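Local coordinates for mandelate racemase / muconate lactonizing enzyme family protein (PDB 4DXK) that probably acts as a metal-dependent lyase or racemase of the enolase superfamily, mandelate racemase subgroup, at residues E33-A38 against I292-G297; R113-Y118 against H331-A336; K210-V215 against Q237-E242; E242-M247 against A262-S267; G271-F276 against L298-K303. All coordinates share one frame; numbering follows the deposited sequence. Where two conformers were deposited one is given.

Contact 1 of 5, residues E33-A38 against I292-G297; sequences ETFFGA and ISWCGG
Trp294, Ser293 and Thr34 supply most of the interface between the end of strand 30-35 and the loop that follows strand 287-290. The indole of Trp294 runs along the strand end and donates from NE1 to Phe35 O at 3.0 Å. This bond is bent, at 139°, and the carbonyl oxygen lies out of the indole plane. At the far rim of the same ring, CZ2 touches CD2 and CE2 of Phe36, each at 3.6 Å. The Phe36 ring and the six-membered ring of the indole are 24° from parallel and offset, with little overlap. Thr34 has OG1 anti to its backbone N (chi1 -171°), which turns the hydroxyl to Ser293 O, 2.9 Å away; it approaches from above the carbonyl plane. Ser293 CB lies 3.3 Å from Glu33 O, a buried oxygen with no hydrogen-bond partner in the model, while its OG bonds to Asp291. Leu72 of a neighbouring subunit packs on both Phe36 and Trp294, and His318 meets the indole as well. The chemistry thus joins the N-terminal domain to the barrel domain: the Thr34 bond holds the loop backbone, and the NE1 bond helps to set an indole whose side chain comes within about 7 Å of the bound sodium.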
# COMPACT_ATOMS: atom_id res chain seq x y z
N GLU A 33 37.22 -19.15 9.99
CA GLU A 33 36.60 -20.46 9.88
C GLU A 33 35.28 -20.33 9.14
O GLU A 33 34.61 -19.31 9.25
CB GLU A 33 36.35 -21.02 11.29
CG GLU A 33 35.83 -22.44 11.41
CD GLU A 33 35.44 -22.74 12.85
OE1 GLU A 33 36.28 -23.24 13.64
OE2 GLU A 33 34.29 -22.40 13.21
N THR A 34 34.91 -21.37 8.42
CA THR A 34 33.56 -21.50 7.90
C THR A 34 33.18 -22.98 7.84
O THR A 34 33.97 -23.84 8.23
CB THR A 34 33.36 -20.75 6.55
OG1 THR A 34 31.97 -20.74 6.21
CG2 THR A 34 34.16 -21.40 5.45
N PHE A 35 31.98 -23.26 7.36
CA PHE A 35 31.38 -24.58 7.48
C PHE A 35 30.56 -24.86 6.24
O PHE A 35 29.84 -23.97 5.76
CB PHE A 35 30.48 -24.60 8.72
CG PHE A 35 30.10 -25.97 9.22
CD1 PHE A 35 30.91 -26.63 10.13
CD2 PHE A 35 28.91 -26.57 8.83
CE1 PHE A 35 30.55 -27.88 10.63
CE2 PHE A 35 28.55 -27.82 9.32
CZ PHE A 35 29.37 -28.46 10.22
N PHE A 36 30.66 -26.10 5.75
CA PHE A 36 30.00 -26.64 4.55
C PHE A 36 30.80 -26.38 3.28
O PHE A 36 31.28 -25.26 3.05
CB PHE A 36 28.56 -26.18 4.34
CG PHE A 36 27.57 -26.75 5.31
CD1 PHE A 36 27.52 -28.12 5.58
CD2 PHE A 36 26.66 -25.91 5.95
CE1 PHE A 36 26.58 -28.63 6.48
CE2 PHE A 36 25.71 -26.42 6.84
CZ PHE A 36 25.68 -27.78 7.10
N GLY A 37 30.93 -27.42 2.46
CA GLY A 37 31.61 -27.30 1.19
C GLY A 37 33.05 -26.86 1.36
O GLY A 37 33.53 -26.01 0.62
N ALA A 38 33.74 -27.47 2.32
CA ALA A 38 35.08 -27.04 2.68
C ALA A 38 36.07 -27.10 1.51
O ALA A 38 36.89 -26.20 1.36
CB ALA A 38 35.60 -27.86 3.85
N ILE A 292 27.94 -15.80 11.17
CA ILE A 292 29.00 -14.89 10.76
C ILE A 292 29.87 -15.45 9.64
O ILE A 292 30.45 -14.70 8.87
CB ILE A 292 29.89 -14.48 11.94
CG1 ILE A 292 30.56 -15.69 12.57
CG2 ILE A 292 29.09 -13.70 12.99
CD1 ILE A 292 31.56 -15.31 13.63
N SER A 293 29.96 -16.78 9.56
CA SER A 293 30.77 -17.44 8.53
C SER A 293 30.01 -17.69 7.23
O SER A 293 30.60 -18.21 6.27
CB SER A 293 31.37 -18.75 9.05
OG SER A 293 30.42 -19.80 9.13
N TRP A 294 28.72 -17.35 7.21
CA TRP A 294 27.86 -17.56 6.05
C TRP A 294 27.28 -16.25 5.52
O TRP A 294 26.66 -16.26 4.46
CB TRP A 294 26.69 -18.50 6.39
CG TRP A 294 27.08 -19.89 6.77
CD1 TRP A 294 28.30 -20.49 6.58
CD2 TRP A 294 26.26 -20.87 7.45
NE1 TRP A 294 28.28 -21.77 7.08
CE2 TRP A 294 27.04 -22.03 7.61
CE3 TRP A 294 24.94 -20.88 7.90
CZ2 TRP A 294 26.55 -23.18 8.22
CZ3 TRP A 294 24.45 -22.02 8.51
CH2 TRP A 294 25.25 -23.16 8.66
N CYS A 295 27.46 -15.13 6.24
CA CYS A 295 26.71 -13.91 5.94
C CYS A 295 27.56 -12.74 5.49
O CYS A 295 27.02 -11.67 5.22
CB CYS A 295 25.88 -13.46 7.16
SG CYS A 295 26.85 -12.71 8.48
N GLY A 296 28.88 -12.93 5.45
CA GLY A 296 29.79 -11.83 5.14
C GLY A 296 30.72 -11.45 6.28
O GLY A 296 31.31 -10.36 6.27
N GLY A 297 30.84 -12.30 7.28
CA GLY A 297 31.81 -12.10 8.34
C GLY A 297 31.29 -11.27 9.49
O GLY A 297 30.12 -10.87 9.53

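Contact 2 of 5, residues R113-Y118 against H331-A336; sequences REIRTY and HLSLNA
Leu334 lays both its methyl groups over one face of the flat peptide unit joining Arg113 to Glu114; no aromatic ring takes part. CD1 sits over the oxygen, 3.8 Å from Arg113 O, and CD2 covers the other end, 3.7 Å from Glu114 CA. CG of Leu334 is anti to its carbonyl carbon (chi1 -62°), which swings the isobutyl group off the flank of helix 323-335 to the backbone just ahead of strand 115-118. Farther along, Ile115 directs its extended CG1 branch at the helix, and CD1 ends 3.9 Å from Ser333 CB and 3.8 Å from Ser333 O. Its CG2 completes the cluster beside Leu334 CD2, at 4.2 Å. Ser333 OG bonds to Gln342, and Ser333 O accepts from Arg112, just ahead of 113-118. Strand 367-369 flanks the pair through Ile368 and Thr369. No hydrogen bond crosses between the two segments, so their own fit is apolar, aliphatic methyls set on peptide and side-chain surfaces, while Arg112 next to them supplies polar ties to the end of the helix.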
# COMPACT_ATOMS: atom_id res chain seq x y z
N ARG A 113 29.30 -9.01 29.97
CA ARG A 113 30.49 -9.82 30.20
C ARG A 113 30.22 -11.29 29.89
O ARG A 113 31.15 -12.08 29.70
CB ARG A 113 30.95 -9.66 31.65
CG ARG A 113 31.45 -8.27 32.00
CD ARG A 113 32.76 -7.97 31.28
NE ARG A 113 33.13 -6.56 31.38
CZ ARG A 113 34.21 -6.03 30.83
NH1 ARG A 113 35.05 -6.79 30.14
NH2 ARG A 113 34.47 -4.74 30.97
N GLU A 114 28.95 -11.66 29.84
CA GLU A 114 28.53 -13.01 29.50
C GLU A 114 27.12 -12.89 28.96
O GLU A 114 26.45 -11.88 29.17
CB GLU A 114 28.57 -13.92 30.72
CG GLU A 114 27.60 -13.51 31.82
CD GLU A 114 27.74 -14.33 33.08
OE1 GLU A 114 28.55 -15.28 33.10
OE2 GLU A 114 27.03 -14.03 34.07
N ILE A 115 26.67 -13.93 28.27
CA ILE A 115 25.33 -13.92 27.70
C ILE A 115 24.71 -15.30 27.84
O ILE A 115 25.40 -16.31 27.80
CB ILE A 115 25.33 -13.47 26.21
CG1 ILE A 115 23.90 -13.20 25.71
CG2 ILE A 115 26.04 -14.50 25.34
CD1 ILE A 115 23.85 -12.65 24.30
N ARG A 116 23.39 -15.32 28.01
CA ARG A 116 22.67 -16.58 28.10
C ARG A 116 22.91 -17.42 26.85
O ARG A 116 22.99 -16.89 25.74
CB ARG A 116 21.17 -16.31 28.26
CG ARG A 116 20.34 -17.54 28.57
CD ARG A 116 18.94 -17.18 29.08
NE ARG A 116 18.04 -16.77 28.00
CZ ARG A 116 16.98 -17.46 27.59
NH1 ARG A 116 16.64 -18.61 28.17
NH2 ARG A 116 16.23 -17.00 26.60
N THR A 117 23.05 -18.72 27.05
CA THR A 117 23.18 -19.65 25.93
C THR A 117 21.93 -20.53 25.79
O THR A 117 21.05 -20.51 26.64
CB THR A 117 24.43 -20.53 26.08
OG1 THR A 117 24.72 -21.19 24.84
CG2 THR A 117 24.23 -21.57 27.17
N TYR A 118 21.84 -21.25 24.68
CA TYR A 118 20.85 -22.31 24.53
C TYR A 118 21.50 -23.49 23.83
O TYR A 118 22.50 -23.32 23.14
CB TYR A 118 19.60 -21.84 23.77
CG TYR A 118 19.73 -21.64 22.26
CD1 TYR A 118 19.48 -22.68 21.37
CD2 TYR A 118 20.03 -20.39 21.74
CE1 TYR A 118 19.56 -22.49 20.00
CE2 TYR A 118 20.12 -20.19 20.36
CZ TYR A 118 19.87 -21.24 19.50
OH TYR A 118 19.96 -21.04 18.14
N HIS A 331 31.99 -13.08 20.83
CA HIS A 331 32.46 -11.69 20.85
C HIS A 331 31.37 -10.73 20.36
O HIS A 331 31.10 -9.70 20.97
CB HIS A 331 33.72 -11.49 19.99
CG HIS A 331 34.98 -12.00 20.61
ND1 HIS A 331 35.75 -11.24 21.46
CD2 HIS A 331 35.60 -13.20 20.50
CE1 HIS A 331 36.79 -11.95 21.85
NE2 HIS A 331 36.73 -13.14 21.28
N LEU A 332 30.74 -11.07 19.24
CA LEU A 332 29.65 -10.25 18.72
C LEU A 332 28.49 -10.14 19.71
O LEU A 332 27.95 -9.05 19.93
CB LEU A 332 29.16 -10.81 17.39
CG LEU A 332 27.95 -10.11 16.77
CD1 LEU A 332 28.23 -8.65 16.45
CD2 LEU A 332 27.49 -10.87 15.53
N SER A 333 28.15 -11.25 20.34
CA SER A 333 27.06 -11.29 21.30
C SER A 333 27.36 -10.53 22.59
O SER A 333 26.43 -10.11 23.26
CB SER A 333 26.69 -12.74 21.62
OG SER A 333 26.07 -13.34 20.50
N LEU A 334 28.63 -10.38 22.96
CA LEU A 334 28.96 -9.59 24.13
C LEU A 334 28.94 -8.10 23.81
O LEU A 334 28.71 -7.27 24.69
CB LEU A 334 30.31 -9.99 24.72
CG LEU A 334 30.40 -11.43 25.21
CD1 LEU A 334 31.72 -11.64 25.93
CD2 LEU A 334 29.25 -11.84 26.11
N ASN A 335 29.18 -7.75 22.55
CA ASN A 335 29.14 -6.35 22.15
C ASN A 335 27.75 -5.83 21.80
O ASN A 335 27.33 -4.78 22.26
CB ASN A 335 30.07 -6.09 20.96
CG ASN A 335 29.77 -4.76 20.32
OD1 ASN A 335 29.11 -4.70 19.27
ND2 ASN A 335 30.18 -3.69 20.98
N ALA A 336 27.03 -6.54 20.94
CA ALA A 336 25.80 -6.00 20.37
C ALA A 336 24.75 -5.82 21.45
O ALA A 336 24.36 -6.79 22.08
CB ALA A 336 25.28 -6.90 19.27

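Contact 3 of 5, residues K210-V215 against Q237-E242; sequences KMDIMV and QTFWHE. With NA (sodium ion), chain C.
Strands 212-216 and 240-242 run parallel, the axes of 212-215 and 240-242 being 5.0 Å apart and inclined by 23°, and are joined by hydrogen bonds from Phe239 N to Ile213 O (2.8 Å), Val215 N to Trp240 O (3.0 Å) and Glu242 N to Val215 O (2.8 Å). Met214 lies across the indole of Trp240: CG is over the five-membered ring, 3.7 Å from its centroid, in a CH-pi contact. In the conformer described, SD follows over the six-membered ring in a Met-aromatic contact. Trp240 NE1 in turn donates to the anti side of Glu242 OE1 at 3.0 Å, which should help to hold a carboxylate whose OE2 binds the sodium ion at 2.3 Å. Lys172 forms a salt bridge with OE1, and Glu216 and Glu268 complete the protein ligands. On the face that carries Val215 and His241, Val215 CG2 also meets Thr238 CG2 at 3.7 Å, and Thr238 OG1 is tied to His241 NE2. Asp212 stacks its carboxylate over one face of the Phe239 ring, toward its rim; its OD2 is held by Arg116 and by Tyr187 of a neighbouring subunit. The strands form a beta-alpha-beta unit with helix 223-232, between strands 170-173 and 264-266 of the barrel, while helix 190-207 covers Ile213 and Val215.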
# COMPACT_ATOMS: atom_id res chain seq x y z
N LYS A 210 9.31 -23.31 32.61
CA LYS A 210 10.66 -22.91 33.01
C LYS A 210 11.65 -22.94 31.85
O LYS A 210 12.75 -22.41 31.96
CB LYS A 210 11.16 -23.78 34.16
CG LYS A 210 10.31 -23.67 35.41
CD LYS A 210 10.91 -24.45 36.57
CE LYS A 210 9.89 -24.64 37.69
NZ LYS A 210 9.17 -25.94 37.56
N MET A 211 11.24 -23.54 30.74
CA MET A 211 12.10 -23.73 29.57
C MET A 211 11.53 -23.03 28.34
O MET A 211 10.39 -23.29 27.95
CB MET A 211 12.22 -25.23 29.27
CG MET A 211 13.06 -25.56 28.05
SD MET A 211 14.80 -25.20 28.30
CE MET A 211 15.22 -26.48 29.50
N ASP A 212 12.33 -22.16 27.71
CA ASP A 212 11.96 -21.65 26.39
C ASP A 212 12.20 -22.75 25.36
O ASP A 212 13.26 -23.39 25.39
CB ASP A 212 12.79 -20.42 26.01
CG ASP A 212 12.55 -19.23 26.93
OD1 ASP A 212 11.38 -18.99 27.32
OD2 ASP A 212 13.54 -18.55 27.26
N ILE A 213 11.24 -22.99 24.47
CA ILE A 213 11.41 -24.00 23.45
C ILE A 213 11.45 -23.33 22.08
O ILE A 213 10.44 -22.78 21.61
CB ILE A 213 10.28 -25.05 23.44
CG1 ILE A 213 10.08 -25.66 24.84
CG2 ILE A 213 10.57 -26.14 22.42
CD1 ILE A 213 8.87 -26.58 24.93
N MET A 214 12.62 -23.38 21.46
CA MET A 214 12.80 -22.90 20.10
C MET A 214 12.51 -24.03 19.13
O MET A 214 12.86 -25.18 19.40
CB MET A 214 14.24 -22.43 19.91
CG MET A 214 14.59 -21.22 20.74
SD MET A 214 16.26 -21.34 21.38
CE MET A 214 16.36 -19.81 22.30
N VAL A 215 11.89 -23.71 18.00
CA VAL A 215 11.60 -24.72 17.00
C VAL A 215 12.37 -24.40 15.74
O VAL A 215 12.27 -23.29 15.19
CB VAL A 215 10.12 -24.79 16.67
CG1 VAL A 215 9.85 -26.00 15.79
CG2 VAL A 215 9.30 -24.87 17.95
N GLN A 237 3.36 -22.74 23.67
CA GLN A 237 4.09 -21.52 24.00
C GLN A 237 5.52 -21.54 23.47
O GLN A 237 6.48 -21.35 24.22
CB GLN A 237 4.11 -21.29 25.52
CG GLN A 237 2.73 -21.17 26.15
CD GLN A 237 2.13 -22.51 26.55
OE1 GLN A 237 2.83 -23.39 27.07
NE2 GLN A 237 0.83 -22.66 26.32
N THR A 238 5.67 -21.79 22.17
CA THR A 238 6.99 -21.83 21.56
C THR A 238 7.63 -20.44 21.54
O THR A 238 6.94 -19.42 21.50
CB THR A 238 6.92 -22.44 20.16
OG1 THR A 238 5.94 -21.73 19.39
CG2 THR A 238 6.53 -23.90 20.25
N PHE A 239 8.95 -20.41 21.58
CA PHE A 239 9.69 -19.16 21.72
C PHE A 239 9.98 -18.50 20.37
O PHE A 239 9.82 -17.29 20.22
CB PHE A 239 10.99 -19.42 22.46
CG PHE A 239 11.74 -18.18 22.84
CD1 PHE A 239 11.26 -17.34 23.83
CD2 PHE A 239 12.94 -17.86 22.22
CE1 PHE A 239 11.95 -16.19 24.19
CE2 PHE A 239 13.65 -16.73 22.58
CZ PHE A 239 13.15 -15.88 23.57
N TRP A 240 10.41 -19.30 19.41
CA TRP A 240 10.58 -18.81 18.04
C TRP A 240 10.40 -19.95 17.05
O TRP A 240 10.53 -21.12 17.43
CB TRP A 240 11.90 -18.05 17.87
CG TRP A 240 13.21 -18.81 17.72
CD1 TRP A 240 13.48 -19.92 16.96
CD2 TRP A 240 14.47 -18.40 18.28
NE1 TRP A 240 14.83 -20.23 17.03
CE2 TRP A 240 15.45 -19.31 17.83
CE3 TRP A 240 14.85 -17.36 19.14
CZ2 TRP A 240 16.79 -19.21 18.23
CZ3 TRP A 240 16.18 -17.25 19.50
CH2 TRP A 240 17.13 -18.17 19.05
N HIS A 241 10.08 -19.60 15.81
CA HIS A 241 9.94 -20.56 14.72
C HIS A 241 10.97 -20.21 13.68
O HIS A 241 10.85 -19.20 12.97
CB HIS A 241 8.53 -20.52 14.13
CG HIS A 241 7.48 -21.05 15.06
ND1 HIS A 241 6.13 -21.02 14.75
CD2 HIS A 241 7.57 -21.62 16.28
CE1 HIS A 241 5.44 -21.54 15.75
NE2 HIS A 241 6.29 -21.91 16.69
N GLU A 242 12.01 -21.03 13.61
CA GLU A 242 13.20 -20.72 12.83
C GLU A 242 13.14 -21.35 11.45
O GLU A 242 12.89 -22.56 11.31
CB GLU A 242 14.44 -21.20 13.58
CG GLU A 242 15.77 -20.88 12.91
CD GLU A 242 16.95 -21.24 13.80
OE1 GLU A 242 16.78 -21.37 15.03
OE2 GLU A 242 18.07 -21.43 13.27
NA NA C . 19.19 -23.23 12.34
O HOH W 1 9.02 -21.22 24.96
O HOH W 2 20.36 -25.01 11.33
O HOH W 3 17.88 -23.16 10.42

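Contact 4 of 5, residues E242-M247 against A262-S267; sequences EDPIKM and APISAS. With NA (sodium ion), chain C.
Glu242 and Ser265 pair in parallel where two neighbouring strands of the alpha/beta barrel end beside the metal site. The backbones come close enough for Glu242 CA to make a CH...O contact with Ser265 O at 3.3 Å, and Ser265 OG lies alongside the aliphatic stem of the glutamate, 3.5 Å from its CG. Asp243 adds a second contact to the same carbonyl, donating from N to Ser265 O at 2.9 Å. Its side chain then folds back across the strand end, and its two oxygens are put to different uses: OD1 faces the serine at the end of the partner strand, whereas OD2 accepts from a water at 2.7 Å that is itself a ligand of the sodium. Asp243 is therefore a second-shell residue that would orient this water. Pro244 CD lies 4.3 Å from Ile264 CG2, with Tyr256 packing on both residues. Met247 turns back, bent at chi2 (-75°): its CE rests 3.6 Å from Ala266 CB, and its CG is near the hydroxyl of Ser267. The peptide bond between Ala266 and Ser267 is cis. Ser267 OG, which also hydrogen-bonds to Thr269 OG1, is anti to its own backbone N (chi1 176°) and donates to Asp243 OD1 on its syn side at 2.6 Å, 26° out of the carboxylate plane.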
# COMPACT_ATOMS: atom_id res chain seq x y z
N GLU A 242 12.01 -21.03 13.61
CA GLU A 242 13.20 -20.72 12.83
C GLU A 242 13.14 -21.35 11.45
O GLU A 242 12.89 -22.56 11.31
CB GLU A 242 14.44 -21.20 13.58
CG GLU A 242 15.77 -20.88 12.91
CD GLU A 242 16.95 -21.24 13.80
OE1 GLU A 242 16.78 -21.37 15.03
OE2 GLU A 242 18.07 -21.43 13.27
N ASP A 243 13.39 -20.53 10.43
CA ASP A 243 13.41 -20.98 9.04
C ASP A 243 12.22 -21.88 8.70
O ASP A 243 12.38 -23.00 8.22
CB ASP A 243 14.75 -21.66 8.74
CG ASP A 243 15.90 -20.67 8.72
OD1 ASP A 243 15.64 -19.51 8.38
OD2 ASP A 243 17.04 -21.05 9.03
N PRO A 244 11.00 -21.37 8.91
CA PRO A 244 9.81 -22.20 8.67
C PRO A 244 9.61 -22.56 7.20
O PRO A 244 8.98 -23.58 6.91
CB PRO A 244 8.66 -21.32 9.16
CG PRO A 244 9.19 -19.91 9.04
CD PRO A 244 10.63 -20.03 9.42
N ILE A 245 10.11 -21.71 6.31
CA ILE A 245 10.06 -21.92 4.86
C ILE A 245 11.43 -21.53 4.30
O ILE A 245 12.27 -21.00 5.01
CB ILE A 245 8.94 -21.08 4.18
CG1 ILE A 245 9.20 -19.58 4.35
CG2 ILE A 245 7.55 -21.48 4.68
CD1 ILE A 245 8.29 -18.71 3.48
N LYS A 246 11.65 -21.82 3.02
CA LYS A 246 12.88 -21.43 2.34
C LYS A 246 12.95 -19.91 2.30
O LYS A 246 11.96 -19.24 2.03
CB LYS A 246 12.88 -21.98 0.92
CG LYS A 246 14.25 -21.97 0.25
CD LYS A 246 15.12 -23.09 0.74
CE LYS A 246 16.37 -23.23 -0.13
NZ LYS A 246 17.25 -24.25 0.46
N MET A 247 14.14 -19.37 2.54
CA MET A 247 14.31 -17.92 2.62
C MET A 247 14.71 -17.28 1.29
O MET A 247 15.62 -16.45 1.23
CB MET A 247 15.32 -17.59 3.73
CG MET A 247 14.82 -18.02 5.11
SD MET A 247 13.55 -16.88 5.69
CE MET A 247 12.82 -17.82 7.00
N ALA A 262 4.39 -17.65 17.33
CA ALA A 262 5.74 -17.29 17.77
C ALA A 262 6.40 -16.46 16.69
O ALA A 262 6.08 -16.62 15.50
CB ALA A 262 6.55 -18.55 18.02
N PRO A 263 7.34 -15.58 17.08
CA PRO A 263 8.05 -14.80 16.06
C PRO A 263 8.87 -15.71 15.15
O PRO A 263 9.33 -16.79 15.56
CB PRO A 263 8.99 -13.91 16.89
CG PRO A 263 9.13 -14.61 18.20
CD PRO A 263 7.79 -15.26 18.44
N ILE A 264 9.05 -15.25 13.92
CA ILE A 264 9.93 -15.90 12.97
C ILE A 264 11.37 -15.64 13.36
O ILE A 264 11.76 -14.49 13.61
CB ILE A 264 9.70 -15.33 11.56
CG1 ILE A 264 8.27 -15.62 11.10
CG2 ILE A 264 10.71 -15.89 10.57
CD1 ILE A 264 7.88 -14.84 9.86
N SER A 265 12.17 -16.69 13.40
CA SER A 265 13.60 -16.58 13.52
C SER A 265 14.18 -16.80 12.12
O SER A 265 13.98 -17.85 11.51
CB SER A 265 14.08 -17.64 14.50
OG SER A 265 15.47 -17.81 14.50
N ALA A 266 14.87 -15.79 11.59
CA ALA A 266 15.36 -15.81 10.21
C ALA A 266 16.55 -14.88 10.11
O ALA A 266 16.51 -13.79 10.69
CB ALA A 266 14.26 -15.35 9.25
N SER A 267 17.63 -15.27 9.41
CA SER A 267 17.92 -16.64 8.99
C SER A 267 19.42 -16.80 8.82
O SER A 267 20.06 -16.00 8.13
CB SER A 267 17.26 -17.00 7.66
OG SER A 267 17.67 -18.31 7.26
NA NA C . 19.19 -23.23 12.34
O HOH W 3 17.88 -23.16 10.42
O HOH W 2 20.36 -25.01 11.33

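Contact 5 of 5, residues G271-F276 against L298-K303; sequences GSRWAF and LSEARK
Arg273 reaches from the first turn of helix 272-281 across to Glu300, and each step of its chain meets that carboxylate or its surroundings. CB lies 3.3 Å from Glu300 OE1, just beyond the backbone, where Arg273 N donates to the same oxygen at 2.9 Å on its anti side. CG stands between the backbone N and the carbonyl carbon (chi1 83°), and with CD it curls round OE1. The guanidinium then grips the carboxylate side-on. NE donates to the syn side of OE1 at 3.0 Å and NH2 to the syn side of OE2 at 2.8 Å, both nearly straight, with the two planes 22° apart. Thus OE1 accepts twice from one residue. Lys303 CD lies over the centre of one guanidinium face, 3.6 Å from NH2, while Trp274 CH2 covers the opposite face toward its rim. Lys303 NZ is only 3.7 Å from Arg273 NH2; a water accepting from both nitrogens and the salt bridges of the lysine to Asp62 and of the arginine to Glu300 should offset the repulsion. NH1 turns instead to a neighbouring subunit, to Glu309 and the carbonyl of Ser306. The helices run roughly parallel, at 30°, as consecutive helices do in the outer layer of an alpha/beta barrel, here at a subunit interface.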
# COMPACT_ATOMS: atom_id res chain seq x y z
N GLY A 271 22.55 -13.97 3.45
CA GLY A 271 23.84 -13.31 3.44
C GLY A 271 23.80 -11.83 3.07
O GLY A 271 23.06 -11.43 2.16
N SER A 272 24.61 -11.06 3.79
CA SER A 272 24.85 -9.63 3.57
C SER A 272 23.75 -8.78 4.18
O SER A 272 22.59 -9.20 4.34
CB SER A 272 25.04 -9.26 2.09
OG SER A 272 23.79 -8.98 1.47
N ARG A 273 24.08 -7.54 4.50
CA ARG A 273 23.08 -6.69 5.09
C ARG A 273 21.91 -6.42 4.15
O ARG A 273 20.82 -6.09 4.61
CB ARG A 273 23.70 -5.41 5.62
CG ARG A 273 23.90 -4.36 4.61
CD ARG A 273 24.82 -3.29 5.21
NE ARG A 273 26.21 -3.64 4.97
CZ ARG A 273 27.17 -2.75 4.77
NH1 ARG A 273 26.92 -1.45 4.91
NH2 ARG A 273 28.38 -3.17 4.47
N TRP A 274 22.12 -6.58 2.84
CA TRP A 274 21.06 -6.35 1.87
C TRP A 274 19.95 -7.40 1.98
O TRP A 274 18.76 -7.07 1.83
CB TRP A 274 21.64 -6.23 0.45
CG TRP A 274 22.43 -4.96 0.32
CD1 TRP A 274 21.97 -3.75 -0.09
CD2 TRP A 274 23.80 -4.76 0.69
NE1 TRP A 274 22.96 -2.81 -0.02
CE2 TRP A 274 24.10 -3.40 0.47
CE3 TRP A 274 24.81 -5.59 1.19
CZ2 TRP A 274 25.36 -2.85 0.72
CZ3 TRP A 274 26.07 -5.05 1.44
CH2 TRP A 274 26.33 -3.69 1.20
N ALA A 275 20.31 -8.64 2.26
CA ALA A 275 19.29 -9.66 2.51
C ALA A 275 18.49 -9.34 3.76
O ALA A 275 17.28 -9.58 3.82
CB ALA A 275 19.91 -11.05 2.61
N PHE A 276 19.17 -8.79 4.76
CA PHE A 276 18.50 -8.45 6.01
C PHE A 276 17.65 -7.19 5.89
O PHE A 276 16.60 -7.09 6.52
CB PHE A 276 19.49 -8.44 7.18
CG PHE A 276 19.91 -9.82 7.56
CD1 PHE A 276 19.18 -10.55 8.48
CD2 PHE A 276 20.99 -10.43 6.93
CE1 PHE A 276 19.54 -11.85 8.80
CE2 PHE A 276 21.35 -11.75 7.25
CZ PHE A 276 20.63 -12.45 8.18
N LEU A 298 32.18 -10.99 10.43
CA LEU A 298 31.86 -10.05 11.50
C LEU A 298 31.54 -8.68 10.92
O LEU A 298 30.74 -7.94 11.49
CB LEU A 298 33.03 -9.94 12.49
CG LEU A 298 33.15 -11.09 13.48
CD1 LEU A 298 34.53 -11.11 14.14
CD2 LEU A 298 32.07 -11.03 14.53
N SER A 299 32.14 -8.33 9.78
CA SER A 299 31.89 -7.03 9.16
C SER A 299 30.43 -6.85 8.76
O SER A 299 29.81 -5.84 9.11
CB SER A 299 32.83 -6.81 7.97
OG SER A 299 34.16 -6.67 8.45
N GLU A 300 29.85 -7.81 8.04
CA GLU A 300 28.42 -7.70 7.74
C GLU A 300 27.58 -7.93 8.99
O GLU A 300 26.60 -7.21 9.20
CB GLU A 300 27.98 -8.64 6.61
CG GLU A 300 28.47 -8.20 5.24
CD GLU A 300 27.98 -6.81 4.85
OE1 GLU A 300 26.76 -6.54 4.92
OE2 GLU A 300 28.82 -5.98 4.44
N ALA A 301 27.96 -8.90 9.82
CA ALA A 301 27.15 -9.25 10.98
C ALA A 301 26.96 -8.10 11.94
O ALA A 301 25.86 -7.91 12.48
CB ALA A 301 27.73 -10.45 11.69
N ARG A 302 28.01 -7.32 12.19
CA ARG A 302 27.90 -6.24 13.15
C ARG A 302 26.93 -5.18 12.65
O ARG A 302 26.22 -4.53 13.43
CB ARG A 302 29.29 -5.64 13.49
CG ARG A 302 29.93 -4.78 12.42
CD ARG A 302 31.42 -4.65 12.67
NE ARG A 302 32.12 -3.76 11.75
CZ ARG A 302 32.68 -2.61 12.12
NH1 ARG A 302 32.58 -2.18 13.37
NH2 ARG A 302 33.33 -1.88 11.22
N LYS A 303 26.89 -4.99 11.34
CA LYS A 303 26.03 -3.99 10.73
C LYS A 303 24.59 -4.50 10.67
O LYS A 303 23.64 -3.74 10.86
CB LYS A 303 26.57 -3.62 9.34
CG LYS A 303 27.97 -3.02 9.42
CD LYS A 303 28.68 -2.92 8.09
CE LYS A 303 30.15 -2.57 8.32
NZ LYS A 303 30.89 -2.48 7.03
O HOH W 4 30.58 -1.24 4.46

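Contacts 3 and 4 come in series along the barrel sheet: they share Glu242 and the sodium, their centres are 12 Å apart, and strands 240-242 and 264-266 are neighbours. Contact 5 follows in sequence among the outer helices, its centre 17 Å from that of contact 4, with Phe276 packing against Ser267. Contacts 1 and 2 span far longer intervals that interlock along the chain. Contact 1 joins the N-terminal domain to the barrel; it adjoins contact 5, their centres about 13 Å apart, with Cys295 O probably accepting from Ser272 N. Contact 2 meets contact 3 through the Arg116-Asp212 salt bridge. Contact 1 thus ties the domains together, contacts 3 and 4 lie beside the metal, and every contact touches a neighbouring subunit.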